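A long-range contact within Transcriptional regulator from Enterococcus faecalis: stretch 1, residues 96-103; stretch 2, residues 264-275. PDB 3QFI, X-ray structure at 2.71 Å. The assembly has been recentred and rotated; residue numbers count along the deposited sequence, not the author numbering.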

# COMPACT_ATOMS: atom_id res chain seq x y z
N GLN A 96 2.34 -3.23 -11.21
CA GLN A 96 3.40 -2.62 -12.03
C GLN A 96 2.86 -2.04 -13.33
O GLN A 96 3.45 -1.11 -13.90
CB GLN A 96 4.51 -3.62 -12.40
CG GLN A 96 5.64 -3.84 -11.37
CD GLN A 96 6.87 -4.57 -11.95
OE1 GLN A 96 6.74 -5.55 -12.68
NE2 GLN A 96 8.06 -4.09 -11.61
N GLU A 97 1.77 -2.61 -13.83
CA GLU A 97 1.14 -2.13 -15.06
C GLU A 97 0.17 -0.99 -14.73
O GLU A 97 0.04 -0.04 -15.49
CB GLU A 97 0.38 -3.26 -15.77
CG GLU A 97 1.23 -4.20 -16.64
CD GLU A 97 1.89 -3.49 -17.83
OE1 GLU A 97 2.89 -2.76 -17.63
OE2 GLU A 97 1.41 -3.67 -18.98
N LEU A 98 -0.50 -1.10 -13.59
CA LEU A 98 -1.46 -0.09 -13.16
C LEU A 98 -0.78 1.25 -12.88
O LEU A 98 -1.22 2.28 -13.36
CB LEU A 98 -2.20 -0.57 -11.90
CG LEU A 98 -3.18 0.42 -11.23
CD1 LEU A 98 -4.22 0.88 -12.24
CD2 LEU A 98 -3.86 -0.25 -10.06
N LEU A 99 0.30 1.22 -12.11
CA LEU A 99 1.00 2.44 -11.75
C LEU A 99 2.10 2.80 -12.75
O LEU A 99 2.77 3.82 -12.61
CB LEU A 99 1.62 2.30 -10.36
CG LEU A 99 0.62 1.84 -9.30
CD1 LEU A 99 1.36 1.64 -7.99
CD2 LEU A 99 -0.50 2.88 -9.15
N ASP A 100 2.27 1.95 -13.74
CA ASP A 100 3.30 2.15 -14.75
C ASP A 100 4.64 2.44 -14.10
O ASP A 100 5.35 3.36 -14.52
CB ASP A 100 2.95 3.29 -15.71
CG ASP A 100 3.91 3.37 -16.89
OD1 ASP A 100 4.16 2.32 -17.52
OD2 ASP A 100 4.41 4.47 -17.18
N ILE A 101 4.97 1.67 -13.08
CA ILE A 101 6.25 1.82 -12.40
C ILE A 101 6.83 0.47 -12.05
O ILE A 101 6.15 -0.54 -12.07
CB ILE A 101 6.14 2.63 -11.06
CG1 ILE A 101 5.16 1.95 -10.10
CG2 ILE A 101 5.73 4.07 -11.33
CD1 ILE A 101 5.26 2.49 -8.68
N PRO A 102 8.12 0.44 -11.75
CA PRO A 102 8.67 -0.87 -11.40
C PRO A 102 8.50 -1.07 -9.88
O PRO A 102 8.60 -0.11 -9.10
CB PRO A 102 10.14 -0.75 -11.82
CG PRO A 102 10.44 0.69 -11.51
CD PRO A 102 9.19 1.41 -12.04
N ILE A 103 8.19 -2.30 -9.48
CA ILE A 103 8.04 -2.65 -8.08
C ILE A 103 9.31 -3.40 -7.76
O ILE A 103 9.42 -4.59 -8.08
CB ILE A 103 6.87 -3.61 -7.84
CG1 ILE A 103 5.54 -2.94 -8.18
CG2 ILE A 103 6.87 -4.05 -6.37
CD1 ILE A 103 5.23 -1.71 -7.34
N GLY A 264 13.01 8.73 -9.97
CA GLY A 264 14.00 9.22 -10.90
C GLY A 264 13.70 8.81 -12.33
O GLY A 264 14.62 8.71 -13.15
N LEU A 265 12.43 8.57 -12.63
CA LEU A 265 12.04 8.17 -13.98
C LEU A 265 11.42 9.36 -14.69
O LEU A 265 11.02 10.34 -14.06
CB LEU A 265 11.03 7.02 -13.95
CG LEU A 265 11.57 5.73 -13.33
CD1 LEU A 265 10.44 4.72 -13.22
CD2 LEU A 265 12.71 5.18 -14.19
N LYS A 266 11.35 9.27 -16.02
CA LYS A 266 10.80 10.34 -16.82
C LYS A 266 9.33 10.10 -17.15
O LYS A 266 8.79 9.02 -16.92
CB LYS A 266 11.61 10.52 -18.11
CG LYS A 266 13.06 11.02 -17.89
CD LYS A 266 13.87 10.96 -19.20
CE LYS A 266 15.25 11.62 -19.07
NZ LYS A 266 16.16 10.93 -18.11
N GLU A 267 8.69 11.13 -17.68
CA GLU A 267 7.29 11.03 -18.05
C GLU A 267 7.10 9.98 -19.15
O GLU A 267 7.92 9.86 -20.05
CB GLU A 267 6.79 12.39 -18.52
CG GLU A 267 5.30 12.47 -18.59
CD GLU A 267 4.81 13.78 -19.16
OE1 GLU A 267 5.11 14.84 -18.57
OE2 GLU A 267 4.12 13.74 -20.21
N HIS A 268 6.02 9.22 -19.07
CA HIS A 268 5.73 8.19 -20.06
C HIS A 268 4.45 8.51 -20.81
O HIS A 268 3.46 7.80 -20.68
CB HIS A 268 5.59 6.83 -19.39
CG HIS A 268 5.69 5.69 -20.35
ND1 HIS A 268 5.48 4.38 -19.97
CD2 HIS A 268 6.05 5.65 -21.65
CE1 HIS A 268 5.70 3.59 -21.01
NE2 HIS A 268 6.05 4.33 -22.04
N ALA A 269 4.47 9.60 -21.58
CA ALA A 269 3.32 10.07 -22.35
C ALA A 269 2.53 8.98 -23.06
O ALA A 269 1.33 9.11 -23.30
CB ALA A 269 3.77 11.11 -23.35
N SER A 270 3.21 7.90 -23.41
CA SER A 270 2.58 6.79 -24.09
C SER A 270 1.56 6.12 -23.17
O SER A 270 0.60 5.50 -23.62
CB SER A 270 3.65 5.78 -24.52
OG SER A 270 3.08 4.65 -25.14
N GLU A 271 1.76 6.27 -21.86
CA GLU A 271 0.86 5.64 -20.90
C GLU A 271 -0.46 6.39 -20.77
O GLU A 271 -1.47 5.85 -20.33
CB GLU A 271 1.53 5.54 -19.52
CG GLU A 271 0.95 4.46 -18.63
CD GLU A 271 1.28 3.07 -19.13
OE1 GLU A 271 2.14 2.94 -20.03
OE2 GLU A 271 0.68 2.09 -18.62
N ARG A 272 -0.43 7.64 -21.14
CA ARG A 272 -1.62 8.45 -21.09
C ARG A 272 -2.61 7.90 -22.13
O ARG A 272 -3.81 7.77 -21.86
CB ARG A 272 -1.22 9.90 -21.36
CG ARG A 272 -2.28 10.79 -21.90
CD ARG A 272 -3.04 11.45 -20.80
NE ARG A 272 -3.58 12.72 -21.26
CZ ARG A 272 -2.83 13.75 -21.65
NH1 ARG A 272 -1.50 13.66 -21.64
NH2 ARG A 272 -3.41 14.88 -22.05
N GLU A 273 -2.13 7.54 -23.31
CA GLU A 273 -3.04 7.01 -24.33
C GLU A 273 -3.61 5.67 -23.86
O GLU A 273 -4.76 5.33 -24.14
CB GLU A 273 -2.31 6.86 -25.66
CG GLU A 273 -1.21 7.88 -25.88
CD GLU A 273 -1.71 9.31 -25.89
OE1 GLU A 273 -2.95 9.50 -25.93
OE2 GLU A 273 -0.87 10.24 -25.88
N LYS A 274 -2.80 4.89 -23.15
CA LYS A 274 -3.28 3.60 -22.65
C LYS A 274 -4.33 3.80 -21.56
O LYS A 274 -5.38 3.19 -21.60
CB LYS A 274 -2.09 2.79 -22.13
CG LYS A 274 -2.45 1.55 -21.36
CD LYS A 274 -1.19 0.77 -21.04
CE LYS A 274 -1.46 -0.36 -20.04
NZ LYS A 274 -1.64 0.13 -18.64
N ASP A 275 -4.07 4.68 -20.59
CA ASP A 275 -5.05 4.93 -19.52
C ASP A 275 -6.41 5.34 -20.06
O ASP A 275 -7.45 4.90 -19.55
CB ASP A 275 -4.57 6.04 -18.60
CG ASP A 275 -3.19 5.80 -18.09
OD1 ASP A 275 -2.78 4.61 -18.03
OD2 ASP A 275 -2.51 6.80 -17.75
O HOH W 1 2.10 0.27 -17.71

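Contacts between segments far apart in sequence often depend on one polar side chain presented by a turn, and this pair of stretches, whose touching residues are at least 163 positions apart, is a compact example. The area buried is modest, 282 Å² with both sides summed, and D100 accounts for the largest share of it. D100 is the first residue after a helix to leave helical phi/psi, and its phi of 50° is positive, a conformation that aspartate tolerates better than most residues with a CB. Its CA-to-CB bond points toward the second stretch, and chi1 in the t well (-171°) extends the carboxylate toward H268 and E271.

H268 meets it with its own CA-to-CB bond directed toward the first stretch and chi1 also t, at -163°. With chi2 at -174°, the ring presents its ND1 edge: ND1 donates to D100 OD2 at 3.0 Å, with that oxygen lying near the ring plane, as the in-plane direction of an imidazole N-H favours. A second, weak hydrogen bond runs from H268 ND1 to D100 OD1 at 3.5 Å. Imidazole suits this place because it can direct a single N-H at a carboxylate at a partly exposed position.

The less comfortable neighbour is E271. D100 OD1 and E271 OE1 lie 3.3 Å apart, two acceptors of like charge with no hydrogen bond between them. Water 1 lies 2.9 Å from D100 OD1 and 2.5 Å from E271 OE2, between the two carboxylates. Part of the compensation is visible in the model: one turn's reach along the helix, K274 NZ forms a salt bridge with E271 OE2 at 3.0 Å. The rotamers make these meetings possible: E271 has chi1 t and chi2 p (69°), a bent chain, whereas K274 is extended through chi1, chi2 and chi3, all t, before chi4 turns to m at -76°. The same ammonium, K274 NZ, lies 3.6 Å from E97 O, so it brings positive charge close to the backbone of the first stretch. E271 is buried, which makes a nearby cation especially valuable.

At the other end the contact becomes apolar. P102 CD packs 3.7 Å from L265 CD1; L265, with chi1 m and chi2 t, directs its CA-to-CB bond toward the first stretch and lays a methyl against the proline ring. By contrast, L98, L99 and I101 point their CA-to-CB bonds away and are buried, leaving D100 to face the partner stretch.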